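Local coordinates for plasmin and fibronectin-binding protein A (Streptococcus pneumoniae, PDB 4MR0) that acts as a fibronectin-dependent adhesin and invasin on the pneumococcal surface, binding human fibronectin, plasmin, plasminogen and serum albumin, at residues A[365-370]-A[386-391]; A[351-356]-A[416-421]; A[394-399]-A[440-445]. All coordinates share one frame; numbering follows the deposited sequence.

Interaction 1: A[365-370]-A[386-391]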
ATOM      1  N   LYS A 365       4.041  -4.142   9.077  1.00 12.03           N
ATOM      2  CA  LYS A 365       3.458  -5.467   8.936  1.00 13.07           C
ATOM      3  C   LYS A 365       2.183  -5.409   8.117  1.00 11.43           C
ATOM      4  O   LYS A 365       1.281  -4.635   8.416  1.00 13.76           O
ATOM      5  CB  LYS A 365       3.160  -6.057  10.314  1.00 12.61           C
ATOM      6  CG  LYS A 365       4.392  -6.238  11.173  1.00 15.47           C
ATOM      7  CD  LYS A 365       4.031  -6.763  12.565  1.00 18.44           C
ATOM      8  CE  LYS A 365       5.289  -7.041  13.372  1.00 19.60           C
ATOM      9  NZ  LYS A 365       4.976  -7.298  14.802  1.00 27.46           N
ATOM     10  N   ILE A 366       2.118  -6.235   7.083  1.00 10.60           N
ATOM     11  CA  ILE A 366       0.957  -6.289   6.202  1.00 13.25           C
ATOM     12  C   ILE A 366       0.507  -7.728   6.321  1.00 13.40           C
ATOM     13  O   ILE A 366       1.101  -8.622   5.720  1.00 13.07           O
ATOM     14  CB  ILE A 366       1.375  -5.931   4.765  1.00 13.52           C
ATOM     15  CG1 ILE A 366       1.872  -4.477   4.751  1.00 16.06           C
ATOM     16  CG2 ILE A 366       0.216  -6.140   3.807  1.00 10.38           C
ATOM     17  CD1 ILE A 366       2.488  -4.028   3.446  1.00 18.46           C
ATOM     18  N   LEU A 367      -0.552  -7.928   7.102  1.00 14.37           N
ATOM     19  CA  LEU A 367      -1.036  -9.261   7.424  1.00 13.44           C
ATOM     20  C   LEU A 367      -2.460  -9.672   7.076  1.00 13.42           C
ATOM     21  O   LEU A 367      -3.414  -8.929   7.280  1.00 12.01           O
ATOM     22  CB  LEU A 367      -0.860  -9.473   8.922  1.00 12.42           C
ATOM     23  CG  LEU A 367       0.433  -8.933   9.546  1.00 13.27           C
ATOM     24  CD1 LEU A 367       0.310  -8.977  11.066  1.00 14.55           C
ATOM     25  CD2 LEU A 367       1.632  -9.759   9.078  1.00 12.86           C
ATOM     26  N   ASN A 368      -2.577 -10.889   6.572  1.00 14.01           N
ATOM     27  CA  ASN A 368      -3.871 -11.470   6.271  1.00 17.22           C
ATOM     28  C   ASN A 368      -4.876 -10.555   5.564  1.00 16.92           C
ATOM     29  O   ASN A 368      -6.043 -10.505   5.961  1.00 16.20           O
ATOM     30  CB  ASN A 368      -4.467 -11.973   7.588  1.00 19.86           C
ATOM     31  CG  ASN A 368      -3.524 -12.898   8.337  1.00 25.91           C
ATOM     32  OD1 ASN A 368      -3.526 -12.950   9.573  1.00 31.04           O
ATOM     33  ND2 ASN A 368      -2.716 -13.644   7.591  1.00 27.61           N
ATOM     34  N   ASN A 369      -4.430  -9.827   4.540  1.00 16.94           N
ATOM     35  CA  ASN A 369      -5.330  -8.952   3.782  1.00 17.28           C
ATOM     36  C   ASN A 369      -5.695  -9.634   2.470  1.00 18.31           C
ATOM     37  O   ASN A 369      -5.015 -10.569   2.039  1.00 19.28           O
ATOM     38  CB  ASN A 369      -4.659  -7.616   3.438  1.00 16.63           C
ATOM     39  CG  ASN A 369      -4.202  -6.858   4.661  1.00 15.21           C
ATOM     40  OD1 ASN A 369      -3.004  -6.817   4.981  1.00 16.07           O
ATOM     41  ND2 ASN A 369      -5.152  -6.259   5.363  1.00 12.60           N
ATOM     42  N   HIS A 370      -6.762  -9.159   1.832  1.00 17.18           N
ATOM     43  CA  HIS A 370      -7.183  -9.695   0.540  1.00 17.30           C
ATOM     44  C   HIS A 370      -7.075  -8.566  -0.490  1.00 17.84           C
ATOM     45  O   HIS A 370      -7.840  -7.604  -0.452  1.00 17.87           O
ATOM     46  CB  HIS A 370      -8.631 -10.200   0.601  1.00 17.85           C
ATOM     47  CG  HIS A 370      -9.111 -10.818  -0.679  1.00 21.48           C
ATOM     48  ND1 HIS A 370     -10.371 -11.357  -0.818  1.00 22.18           N
ATOM     49  CD2 HIS A 370      -8.495 -10.988  -1.875  1.00 20.64           C
ATOM     50  CE1 HIS A 370     -10.513 -11.834  -2.043  1.00 21.36           C
ATOM     51  NE2 HIS A 370      -9.389 -11.622  -2.704  1.00 21.53           N
ATOM     52  N   ASP A 386      12.670  -3.489   7.625  1.00 13.97           N
ATOM     53  CA  ASP A 386      11.986  -4.444   8.495  1.00 15.55           C
ATOM     54  C   ASP A 386      10.499  -4.471   8.149  1.00 15.82           C
ATOM     55  O   ASP A 386       9.661  -3.885   8.836  1.00 15.37           O
ATOM     56  CB  ASP A 386      12.189  -4.084   9.973  1.00 15.46           C
ATOM     57  CG  ASP A 386      11.515  -5.075  10.916  1.00 21.15           C
ATOM     58  OD1 ASP A 386      11.152  -6.189  10.466  1.00 19.59           O
ATOM     59  OD2 ASP A 386      11.356  -4.745  12.115  1.00 21.11           O
ATOM     60  N   VAL A 387      10.195  -5.161   7.057  1.00 15.32           N
ATOM     61  CA  VAL A 387       8.835  -5.289   6.567  1.00 13.99           C
ATOM     62  C   VAL A 387       8.419  -6.746   6.587  1.00 14.11           C
ATOM     63  O   VAL A 387       9.232  -7.638   6.319  1.00 14.89           O
ATOM     64  CB  VAL A 387       8.732  -4.796   5.113  1.00 14.55           C
ATOM     65  CG1 VAL A 387       7.299  -4.904   4.625  1.00 15.01           C
ATOM     66  CG2 VAL A 387       9.235  -3.363   5.015  1.00 16.65           C
ATOM     67  N   LEU A 388       7.155  -6.988   6.913  1.00 13.85           N
ATOM     68  CA  LEU A 388       6.629  -8.341   6.933  1.00 13.17           C
ATOM     69  C   LEU A 388       5.316  -8.363   6.163  1.00 12.56           C
ATOM     70  O   LEU A 388       4.333  -7.735   6.567  1.00 14.88           O
ATOM     71  CB  LEU A 388       6.402  -8.827   8.371  1.00 13.21           C
ATOM     72  CG  LEU A 388       5.757 -10.220   8.489  1.00 14.64           C
ATOM     73  CD1 LEU A 388       6.642 -11.256   7.789  1.00 13.19           C
ATOM     74  CD2 LEU A 388       5.555 -10.587   9.961  1.00 14.83           C
ATOM     75  N   ILE A 389       5.323  -9.064   5.036  1.00 11.96           N
ATOM     76  CA  ILE A 389       4.148  -9.216   4.184  1.00 12.72           C
ATOM     77  C   ILE A 389       3.827 -10.697   4.314  1.00 14.20           C
ATOM     78  O   ILE A 389       4.451 -11.540   3.658  1.00 13.77           O
ATOM     79  CB  ILE A 389       4.489  -8.869   2.729  1.00 13.37           C
ATOM     80  CG1 ILE A 389       4.994  -7.423   2.664  1.00 13.70           C
ATOM     81  CG2 ILE A 389       3.260  -9.055   1.852  1.00 16.03           C
ATOM     82  CD1 ILE A 389       5.849  -7.115   1.450  1.00 13.27           C
ATOM     83  N   LYS A 390       2.847 -11.007   5.157  1.00 14.55           N
ATOM     84  CA  LYS A 390       2.516 -12.397   5.443  1.00 16.44           C
ATOM     85  C   LYS A 390       1.050 -12.805   5.458  1.00 15.26           C
ATOM     86  O   LYS A 390       0.180 -12.076   5.954  1.00 11.73           O
ATOM     87  CB  LYS A 390       3.159 -12.753   6.784  1.00 19.69           C
ATOM     88  CG  LYS A 390       2.857 -14.138   7.314  1.00 22.88           C
ATOM     89  CD  LYS A 390       3.850 -14.483   8.413  1.00 27.72           C
ATOM     90  CE  LYS A 390       3.157 -14.932   9.685  1.00 31.29           C
ATOM     91  NZ  LYS A 390       2.327 -13.840  10.266  1.00 32.68           N
ATOM     92  N   GLY A 391       0.796 -13.994   4.910  1.00 14.56           N
ATOM     93  CA  GLY A 391      -0.548 -14.548   4.885  1.00 15.51           C
ATOM     94  C   GLY A 391      -1.609 -13.787   4.120  1.00 15.04           C
ATOM     95  O   GLY A 391      -2.801 -13.913   4.423  1.00 16.33           O
TER
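Leu367 and Leu388 meet on one face of two parallel strands, 365-367 and 387-390, methyl against methyl, with CD2 of Leu367 4.1 Å from CD2 of Leu388. Leu367 lies two residues beyond Lys365, the residue bridged to Leu388, and the two side chains slant across one another. Their first torsions differ: CG of Leu367 lies beside its backbone N (chi1 -40°), whereas CG of Leu388 is anti to its own (chi1 176°). The same CD2 of Leu367 also rests against CB of Lys390, at 4.1 Å, so one methyl touches two successive residues of this face.

Ile366 and Ile389 are paired on the reverse face, which is buried. CD1 of Ile366 approaches CG1 of Ile389 at 4.3 Å, and both side chains also touch Val379 from strand 377-381, inside the right-handed parallel beta-helix to which these adjacent coils belong.

Between the faces runs the parallel ladder. Ile366 N donates to Leu388 O at 2.7 Å, nearly straight, and Ile366 O receives Lys390 N at 3.0 Å; Asn392 ND2 is a second donor to Ile366 O. Asn368 N then bonds to Lys390 O at 3.1 Å. Where the strands end, Asn368 turns its amide toward Gly391: ND2 donates to Gly391 O at 3.2 Å, coming from above the carbonyl plane while that oxygen lies in the plane of the amide. Backbone and side-chain bonds thus carry the pairing of coils past the last bridge, while the isoleucines add apolar packing on the buried face.

Interaction 2: A[351-356]-A[416-421]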
ATOM      1  N   THR A 351       4.549   3.072  -0.799  1.00 14.92           N
ATOM      2  CA  THR A 351       5.002   4.441  -0.967  1.00 16.57           C
ATOM      3  C   THR A 351       5.946   4.464  -2.163  1.00 18.52           C
ATOM      4  O   THR A 351       6.397   3.412  -2.630  1.00 17.73           O
ATOM      5  CB  THR A 351       5.681   5.001   0.303  1.00 17.12           C
ATOM      6  OG1 THR A 351       5.769   6.430   0.187  1.00 16.62           O
ATOM      7  CG2 THR A 351       7.069   4.414   0.495  1.00 17.87           C
ATOM      8  N   HIS A 352       6.249   5.657  -2.655  1.00 16.15           N
ATOM      9  CA  HIS A 352       7.072   5.784  -3.852  1.00 18.56           C
ATOM     10  C   HIS A 352       8.109   6.896  -3.764  1.00 19.06           C
ATOM     11  O   HIS A 352       8.524   7.426  -4.794  1.00 19.14           O
ATOM     12  CB  HIS A 352       6.150   6.111  -5.011  1.00 18.43           C
ATOM     13  CG  HIS A 352       5.278   7.298  -4.736  1.00 20.34           C
ATOM     14  ND1 HIS A 352       4.089   7.204  -4.044  1.00 20.32           N
ATOM     15  CD2 HIS A 352       5.466   8.617  -4.981  1.00 20.80           C
ATOM     16  CE1 HIS A 352       3.582   8.412  -3.875  1.00 20.76           C
ATOM     17  NE2 HIS A 352       4.399   9.288  -4.433  1.00 22.35           N
ATOM     18  N   TYR A 353       8.537   7.248  -2.561  1.00 18.53           N
ATOM     19  CA  TYR A 353       9.480   8.346  -2.426  1.00 19.73           C
ATOM     20  C   TYR A 353      10.395   8.236  -1.220  1.00 19.53           C
ATOM     21  O   TYR A 353       9.977   7.805  -0.147  1.00 18.80           O
ATOM     22  CB  TYR A 353       8.678   9.650  -2.352  1.00 19.96           C
ATOM     23  CG  TYR A 353       9.478  10.912  -2.116  1.00 21.55           C
ATOM     24  CD1 TYR A 353      10.261  11.467  -3.124  1.00 21.52           C
ATOM     25  CD2 TYR A 353       9.418  11.574  -0.889  1.00 23.58           C
ATOM     26  CE1 TYR A 353      10.963  12.659  -2.917  1.00 22.63           C
ATOM     27  CE2 TYR A 353      10.116  12.764  -0.672  1.00 24.02           C
ATOM     28  CZ  TYR A 353      10.884  13.299  -1.692  1.00 23.81           C
ATOM     29  OH  TYR A 353      11.565  14.480  -1.482  1.00 25.94           O
ATOM     30  N   GLN A 354      11.652   8.631  -1.415  1.00 19.43           N
ATOM     31  CA  GLN A 354      12.647   8.630  -0.351  1.00 20.23           C
ATOM     32  C   GLN A 354      13.838   9.465  -0.803  1.00 20.60           C
ATOM     33  O   GLN A 354      14.083   9.604  -1.997  1.00 21.07           O
ATOM     34  CB  GLN A 354      13.111   7.201  -0.016  1.00 19.35           C
ATOM     35  CG  GLN A 354      13.983   6.533  -1.078  1.00 19.09           C
ATOM     36  CD  GLN A 354      14.574   5.208  -0.601  1.00 20.26           C
ATOM     37  OE1 GLN A 354      14.320   4.154  -1.188  1.00 22.89           O
ATOM     38  NE2 GLN A 354      15.366   5.261   0.467  1.00 19.80           N
ATOM     39  N   THR A 355      14.563  10.034   0.154  1.00 21.42           N
ATOM     40  CA  THR A 355      15.749  10.839  -0.146  1.00 21.56           C
ATOM     41  C   THR A 355      16.751  10.615   0.981  1.00 23.04           C
ATOM     42  O   THR A 355      16.439   9.959   1.978  1.00 22.82           O
ATOM     43  CB  THR A 355      15.442  12.350  -0.184  1.00 21.40           C
ATOM     44  OG1 THR A 355      15.159  12.798   1.143  1.00 20.15           O
ATOM     45  CG2 THR A 355      14.248  12.650  -1.079  1.00 21.94           C
ATOM     46  N   LEU A 356      17.950  11.169   0.838  1.00 23.93           N
ATOM     47  CA  LEU A 356      18.961  11.020   1.879  1.00 24.14           C
ATOM     48  C   LEU A 356      18.459  11.635   3.178  1.00 24.74           C
ATOM     49  O   LEU A 356      18.940  11.295   4.266  1.00 24.74           O
ATOM     50  CB  LEU A 356      20.258  11.723   1.469  1.00 26.71           C
ATOM     51  CG  LEU A 356      21.067  11.126   0.316  1.00 29.06           C
ATOM     52  CD1 LEU A 356      22.246  12.046   0.005  1.00 31.46           C
ATOM     53  CD2 LEU A 356      21.557   9.733   0.691  1.00 28.27           C
ATOM     54  N   TYR A 416      10.780  -2.164  -4.701  1.00 18.19           N
ATOM     55  CA  TYR A 416      11.752  -1.627  -5.638  1.00 17.42           C
ATOM     56  C   TYR A 416      12.619  -0.519  -5.059  1.00 17.50           C
ATOM     57  O   TYR A 416      12.496  -0.165  -3.891  1.00 15.24           O
ATOM     58  CB  TYR A 416      11.024  -1.114  -6.884  1.00 18.98           C
ATOM     59  CG  TYR A 416      10.303   0.203  -6.686  1.00 18.53           C
ATOM     60  CD1 TYR A 416       9.132   0.280  -5.928  1.00 20.72           C
ATOM     61  CD2 TYR A 416      10.812   1.381  -7.237  1.00 18.72           C
ATOM     62  CE1 TYR A 416       8.484   1.507  -5.724  1.00 20.18           C
ATOM     63  CE2 TYR A 416      10.178   2.604  -7.042  1.00 18.95           C
ATOM     64  CZ  TYR A 416       9.018   2.663  -6.288  1.00 19.85           C
ATOM     65  OH  TYR A 416       8.396   3.877  -6.118  1.00 19.71           O
ATOM     66  N   SER A 417      13.498   0.025  -5.895  1.00 19.12           N
ATOM     67  CA  SER A 417      14.402   1.087  -5.479  1.00 18.70           C
ATOM     68  C   SER A 417      14.072   2.404  -6.172  1.00 20.38           C
ATOM     69  O   SER A 417      13.866   2.444  -7.382  1.00 20.93           O
ATOM     70  CB  SER A 417      15.846   0.687  -5.786  1.00 21.54           C
ATOM     71  OG  SER A 417      16.208  -0.496  -5.085  1.00 23.25           O
ATOM     72  N   TYR A 418      14.027   3.479  -5.391  1.00 21.16           N
ATOM     73  CA  TYR A 418      13.727   4.813  -5.906  1.00 22.86           C
ATOM     74  C   TYR A 418      14.752   5.206  -6.974  1.00 24.59           C
ATOM     75  O   TYR A 418      15.954   5.038  -6.773  1.00 23.89           O
ATOM     76  CB  TYR A 418      13.768   5.833  -4.765  1.00 22.61           C
ATOM     77  CG  TYR A 418      13.274   7.213  -5.159  1.00 23.16           C
ATOM     78  CD1 TYR A 418      11.935   7.424  -5.490  1.00 23.39           C
ATOM     79  CD2 TYR A 418      14.147   8.306  -5.210  1.00 23.96           C
ATOM     80  CE1 TYR A 418      11.469   8.686  -5.865  1.00 24.34           C
ATOM     81  CE2 TYR A 418      13.692   9.575  -5.588  1.00 24.20           C
ATOM     82  CZ  TYR A 418      12.353   9.756  -5.915  1.00 24.20           C
ATOM     83  OH  TYR A 418      11.887  10.995  -6.304  1.00 24.64           O
ATOM     84  N   LYS A 419      14.274   5.722  -8.103  1.00 27.44           N
ATOM     85  CA  LYS A 419      15.160   6.132  -9.191  1.00 31.21           C
ATOM     86  C   LYS A 419      16.045   7.300  -8.765  1.00 32.03           C
ATOM     87  O   LYS A 419      15.585   8.436  -8.674  1.00 32.59           O
ATOM     88  CB  LYS A 419      14.341   6.521 -10.424  1.00 33.55           C
ATOM     89  CG  LYS A 419      15.184   6.937 -11.624  1.00 37.80           C
ATOM     90  CD  LYS A 419      14.354   6.962 -12.894  1.00 41.82           C
ATOM     91  CE  LYS A 419      15.219   7.232 -14.114  1.00 44.66           C
ATOM     92  NZ  LYS A 419      14.458   7.036 -15.382  1.00 46.09           N
ATOM     93  N   ASN A 420      17.316   7.001  -8.507  1.00 32.49           N
ATOM     94  CA  ASN A 420      18.297   7.994  -8.076  1.00 34.84           C
ATOM     95  C   ASN A 420      19.704   7.432  -8.295  1.00 35.85           C
ATOM     96  O   ASN A 420      20.086   6.447  -7.663  1.00 35.92           O
ATOM     97  CB  ASN A 420      18.100   8.306  -6.590  1.00 35.04           C
ATOM     98  CG  ASN A 420      19.077   9.343  -6.077  1.00 35.80           C
ATOM     99  OD1 ASN A 420      20.267   9.300  -6.390  1.00 37.18           O
ATOM    100  ND2 ASN A 420      18.582  10.273  -5.266  1.00 35.54           N
ATOM    101  N   THR A 421      20.478   8.063  -9.173  1.00 36.09           N
ATOM    102  CA  THR A 421      21.831   7.594  -9.464  1.00 37.05           C
ATOM    103  C   THR A 421      22.933   8.461  -8.863  1.00 37.73           C
ATOM    104  O   THR A 421      24.114   8.236  -9.123  1.00 38.87           O
ATOM    105  CB  THR A 421      22.066   7.515 -10.980  1.00 37.34           C
ATOM    106  OG1 THR A 421      21.809   8.797 -11.571  1.00 37.41           O
ATOM    107  CG2 THR A 421      21.143   6.480 -11.605  1.00 36.98           C
TER
HETATM  108  O   HOH W   1       9.101   6.122  -7.334  1.00 34.53           O
HETATM  109  O   HOH W   2      14.310   0.816  -1.772  1.00 18.71           O
HETATM  110  O   HOH W   3      16.020  10.576  -3.778  1.00 24.98           O
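Tyr353 and Tyr418 form an offset edge-to-face pair, with the edge of Tyr353 directed at the face of Tyr418. Their planes stand at 88° and their centroids are 5.8 Å apart. CB of Tyr418 points toward 351-356, with CG anti to the backbone N (chi1 -172°). The two side chains run alongside each other in the same direction; CD1 of Tyr353 comes 3.9 Å from CZ of Tyr418, and the hydroxyl of Tyr418 lies at the Tyr353 edge, in its plane. Lys313 adds a cation-pi contact to Tyr353.

Two backbone groups approach the Tyr418 ring. His352 O meets its edge, 3.4 Å from CE1, and Gln354 N stands above the ring centre. The aliphatic part of Gln354 packs on the root of the tyrosine, CG to CB of Tyr418 at 3.8 Å, as the two side chains pass in opposite directions. The amide of Gln354 finds its partners elsewhere, OE1 with Thr382 OG1 and NE2 with Asp426 O.

Both segments are irregular loops of the parallel beta-helix, from the coils on either side of the one that carries strand 377-381, and they meet beside that intervening coil.

No direct hydrogen bond joins them, and water provides the polar links. One molecule donates to His352 O at 2.9 Å and also bonds the hydroxyl of Tyr416, whose OH packs against CA and CB of His352. The imidazole of His352 is held by Glu303 through ND1, near a bound manganese ion. Another water donates to Gln354 O at 2.8 Å while accepting from Asn420 ND2 at 3.0 Å.

Interaction 3: A[394-399]-A[440-445]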
ATOM      1  N   PHE A 394      -3.483 -12.441  -2.857  1.00 19.42           N
ATOM      2  CA  PHE A 394      -3.437 -11.502  -3.978  1.00 20.20           C
ATOM      3  C   PHE A 394      -4.111 -12.138  -5.179  1.00 22.77           C
ATOM      4  O   PHE A 394      -3.591 -13.111  -5.736  1.00 24.06           O
ATOM      5  CB  PHE A 394      -1.997 -11.172  -4.380  1.00 18.16           C
ATOM      6  CG  PHE A 394      -1.156 -10.583  -3.278  1.00 18.13           C
ATOM      7  CD1 PHE A 394      -0.764 -11.359  -2.187  1.00 17.33           C
ATOM      8  CD2 PHE A 394      -0.696  -9.268  -3.371  1.00 16.23           C
ATOM      9  CE1 PHE A 394       0.079 -10.836  -1.206  1.00 16.08           C
ATOM     10  CE2 PHE A 394       0.145  -8.732  -2.403  1.00 16.81           C
ATOM     11  CZ  PHE A 394       0.540  -9.515  -1.315  1.00 18.24           C
ATOM     12  N   ASP A 395      -5.255 -11.598  -5.585  1.00 21.99           N
ATOM     13  CA  ASP A 395      -5.955 -12.136  -6.745  1.00 24.34           C
ATOM     14  C   ASP A 395      -5.791 -11.196  -7.930  1.00 25.26           C
ATOM     15  O   ASP A 395      -5.741  -9.976  -7.768  1.00 23.74           O
ATOM     16  CB  ASP A 395      -7.444 -12.326  -6.448  1.00 26.09           C
ATOM     17  CG  ASP A 395      -7.709 -13.444  -5.450  1.00 29.62           C
ATOM     18  OD1 ASP A 395      -7.055 -14.508  -5.548  1.00 32.21           O
ATOM     19  OD2 ASP A 395      -8.585 -13.268  -4.579  1.00 31.63           O
ATOM     20  N   LYS A 396      -5.690 -11.767  -9.122  1.00 25.24           N
ATOM     21  CA  LYS A 396      -5.547 -10.966 -10.329  1.00 26.44           C
ATOM     22  C   LYS A 396      -6.303 -11.650 -11.450  1.00 28.31           C
ATOM     23  O   LYS A 396      -5.987 -12.777 -11.833  1.00 29.12           O
ATOM     24  CB  LYS A 396      -4.070 -10.813 -10.699  1.00 25.65           C
ATOM     25  CG  LYS A 396      -3.810  -9.929 -11.913  1.00 25.37           C
ATOM     26  CD  LYS A 396      -4.282  -8.497 -11.704  1.00 25.63           C
ATOM     27  CE  LYS A 396      -3.897  -7.621 -12.892  1.00 26.01           C
ATOM     28  NZ  LYS A 396      -4.503  -6.261 -12.825  1.00 24.89           N
ATOM     29  N   LYS A 397      -7.320 -10.969 -11.961  1.00 30.11           N
ATOM     30  CA  LYS A 397      -8.137 -11.515 -13.033  1.00 31.05           C
ATOM     31  C   LYS A 397      -7.630 -11.060 -14.397  1.00 31.72           C
ATOM     32  O   LYS A 397      -6.683 -10.275 -14.497  1.00 30.49           O
ATOM     33  CB  LYS A 397      -9.593 -11.083 -12.851  1.00 31.64           C
ATOM     34  CG  LYS A 397     -10.237 -11.601 -11.576  1.00 35.12           C
ATOM     35  CD  LYS A 397     -11.731 -11.296 -11.552  1.00 39.06           C
ATOM     36  CE  LYS A 397     -12.028  -9.868 -11.123  1.00 40.66           C
ATOM     37  NZ  LYS A 397     -12.258  -9.788  -9.647  1.00 42.99           N
ATOM     38  N   VAL A 398      -8.260 -11.563 -15.451  1.00 32.87           N
ATOM     39  CA  VAL A 398      -7.867 -11.185 -16.799  1.00 33.98           C
ATOM     40  C   VAL A 398      -8.422  -9.804 -17.132  1.00 34.01           C
ATOM     41  O   VAL A 398      -9.371  -9.332 -16.503  1.00 32.40           O
ATOM     42  CB  VAL A 398      -8.381 -12.206 -17.840  1.00 34.41           C
ATOM     43  CG1 VAL A 398      -7.723 -13.558 -17.605  1.00 34.00           C
ATOM     44  CG2 VAL A 398      -9.892 -12.331 -17.747  1.00 33.50           C
ATOM     45  N   LYS A 399      -7.802  -9.161 -18.117  1.00 35.30           N
ATOM     46  CA  LYS A 399      -8.195  -7.837 -18.582  1.00 36.86           C
ATOM     47  C   LYS A 399      -9.706  -7.714 -18.776  1.00 36.87           C
ATOM     48  O   LYS A 399     -10.316  -6.717 -18.383  1.00 37.56           O
ATOM     49  CB  LYS A 399      -7.480  -7.548 -19.902  1.00 38.78           C
ATOM     50  CG  LYS A 399      -7.923  -6.295 -20.637  1.00 42.51           C
ATOM     51  CD  LYS A 399      -7.321  -6.299 -22.040  1.00 44.56           C
ATOM     52  CE  LYS A 399      -7.758  -5.098 -22.868  1.00 46.19           C
ATOM     53  NZ  LYS A 399      -7.148  -3.829 -22.387  1.00 46.19           N
ATOM     54  N   ILE A 440      -3.235 -15.813 -10.037  1.00 24.63           N
ATOM     55  CA  ILE A 440      -3.061 -14.963 -11.208  1.00 25.92           C
ATOM     56  C   ILE A 440      -3.604 -15.544 -12.508  1.00 27.30           C
ATOM     57  O   ILE A 440      -3.324 -16.692 -12.860  1.00 27.76           O
ATOM     58  CB  ILE A 440      -1.566 -14.638 -11.390  1.00 24.85           C
ATOM     59  CG1 ILE A 440      -1.037 -13.957 -10.121  1.00 24.01           C
ATOM     60  CG2 ILE A 440      -1.361 -13.757 -12.611  1.00 24.24           C
ATOM     61  CD1 ILE A 440       0.475 -13.798 -10.070  1.00 21.82           C
ATOM     62  N   ALA A 441      -4.377 -14.729 -13.220  1.00 28.30           N
ATOM     63  CA  ALA A 441      -4.965 -15.132 -14.492  1.00 29.03           C
ATOM     64  C   ALA A 441      -4.467 -14.213 -15.601  1.00 28.89           C
ATOM     65  O   ALA A 441      -4.575 -14.538 -16.780  1.00 30.58           O
ATOM     66  CB  ALA A 441      -6.486 -15.081 -14.406  1.00 28.89           C
ATOM     67  N   ASP A 442      -3.916 -13.066 -15.214  1.00 29.28           N
ATOM     68  CA  ASP A 442      -3.393 -12.091 -16.168  1.00 29.72           C
ATOM     69  C   ASP A 442      -1.966 -12.450 -16.565  1.00 30.73           C
ATOM     70  O   ASP A 442      -1.080 -12.525 -15.717  1.00 30.88           O
ATOM     71  CB  ASP A 442      -3.424 -10.688 -15.555  1.00 29.76           C
ATOM     72  CG  ASP A 442      -2.763  -9.651 -16.438  1.00 29.84           C
ATOM     73  OD1 ASP A 442      -3.022  -9.661 -17.659  1.00 30.41           O
ATOM     74  OD2 ASP A 442      -1.992  -8.816 -15.913  1.00 30.22           O
ATOM     75  N   PRO A 443      -1.722 -12.667 -17.868  1.00 31.31           N
ATOM     76  CA  PRO A 443      -0.377 -13.020 -18.334  1.00 31.59           C
ATOM     77  C   PRO A 443       0.681 -11.933 -18.164  1.00 30.72           C
ATOM     78  O   PRO A 443       1.876 -12.205 -18.283  1.00 30.74           O
ATOM     79  CB  PRO A 443      -0.606 -13.399 -19.802  1.00 32.20           C
ATOM     80  CG  PRO A 443      -1.790 -12.578 -20.191  1.00 32.83           C
ATOM     81  CD  PRO A 443      -2.689 -12.696 -18.980  1.00 32.49           C
ATOM     82  N   LYS A 444       0.247 -10.710 -17.876  1.00 30.17           N
ATOM     83  CA  LYS A 444       1.177  -9.598 -17.697  1.00 28.51           C
ATOM     84  C   LYS A 444       1.481  -9.312 -16.229  1.00 28.28           C
ATOM     85  O   LYS A 444       2.223  -8.379 -15.917  1.00 27.05           O
ATOM     86  CB  LYS A 444       0.615  -8.327 -18.339  1.00 31.17           C
ATOM     87  CG  LYS A 444       0.635  -8.310 -19.863  1.00 31.63           C
ATOM     88  CD  LYS A 444       0.008  -7.024 -20.388  1.00 32.87           C
ATOM     89  CE  LYS A 444       0.529  -6.673 -21.776  1.00 35.11           C
ATOM     90  NZ  LYS A 444       0.265  -7.752 -22.766  1.00 33.90           N
ATOM     91  N   THR A 445       0.914 -10.110 -15.330  1.00 27.61           N
ATOM     92  CA  THR A 445       1.128  -9.900 -13.901  1.00 26.69           C
ATOM     93  C   THR A 445       2.162 -10.822 -13.266  1.00 26.03           C
ATOM     94  O   THR A 445       2.102 -12.045 -13.387  1.00 25.04           O
ATOM     95  CB  THR A 445      -0.202 -10.017 -13.111  1.00 27.15           C
ATOM     96  OG1 THR A 445      -1.043  -8.902 -13.432  1.00 28.00           O
ATOM     97  CG2 THR A 445       0.057 -10.016 -11.608  1.00 27.02           C
TER
HETATM   98  O   HOH W   4      -5.443 -10.255 -18.897  1.00 38.69           O
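Lys396 reaches across to Ile440, Asp442 and Thr445 with almost its whole aliphatic chain. Its CB lies 4.4 Å from CG1 of Ile440, the residue with which it forms a parallel bridge. CG is anti to the backbone N (chi1 -177°) and touches CB of Asp442 at 3.7 Å and OG1 of Thr445 at 3.3 Å. The chain bends at chi2 (62°), and CD stays beside the same hydroxyl oxygen. CE comes closer to it, 3.2 Å from Thr445 OG1, before NZ bonds to Met374 O. Asp442 OD2, 4.7 Å from NZ, would be expected to favour the charged form of the lysine.

Here two adjacent coils of the parallel beta-helix leave strands 387-396 and 431-440: Ala441 N bonds to Lys396 O, and a type I turn from Asp442 to Thr445 leads into strand 445-451.

Asp442 braces that turn, though its buried N has no partner in the model. OD2 accepts a hydrogen bond from Thr445 OG1 at 2.7 Å on its anti lone pair, while OD1 receives Tyr405 OH and a water that also accepts from Lys399 N. Val398 CG1 packs on Ala441 CB at 3.8 Å.

In the fold
Interactions 1 and 3 both use strand 387-396, pairing it with the preceding coil at 365-370 and the following one at 440-445. They touch through His370 and Asp395, whose NE2 and OD2 probably form a hydrogen bond, and through packing of Ile389 on Phe394. Interaction 1 lies deepest, its centre about 11 Å from that of the chain, and is a regular ladder with a buried aliphatic face. Interactions 2 and 3 have their centres about 16 and 18 Å out, at the loops and turns: interaction 3 keeps a single bridge and relies on a lysine chain and a braced turn, whereas interaction 2, touching neither of the others, joins loops by aromatic packing and water, without direct hydrogen bonds.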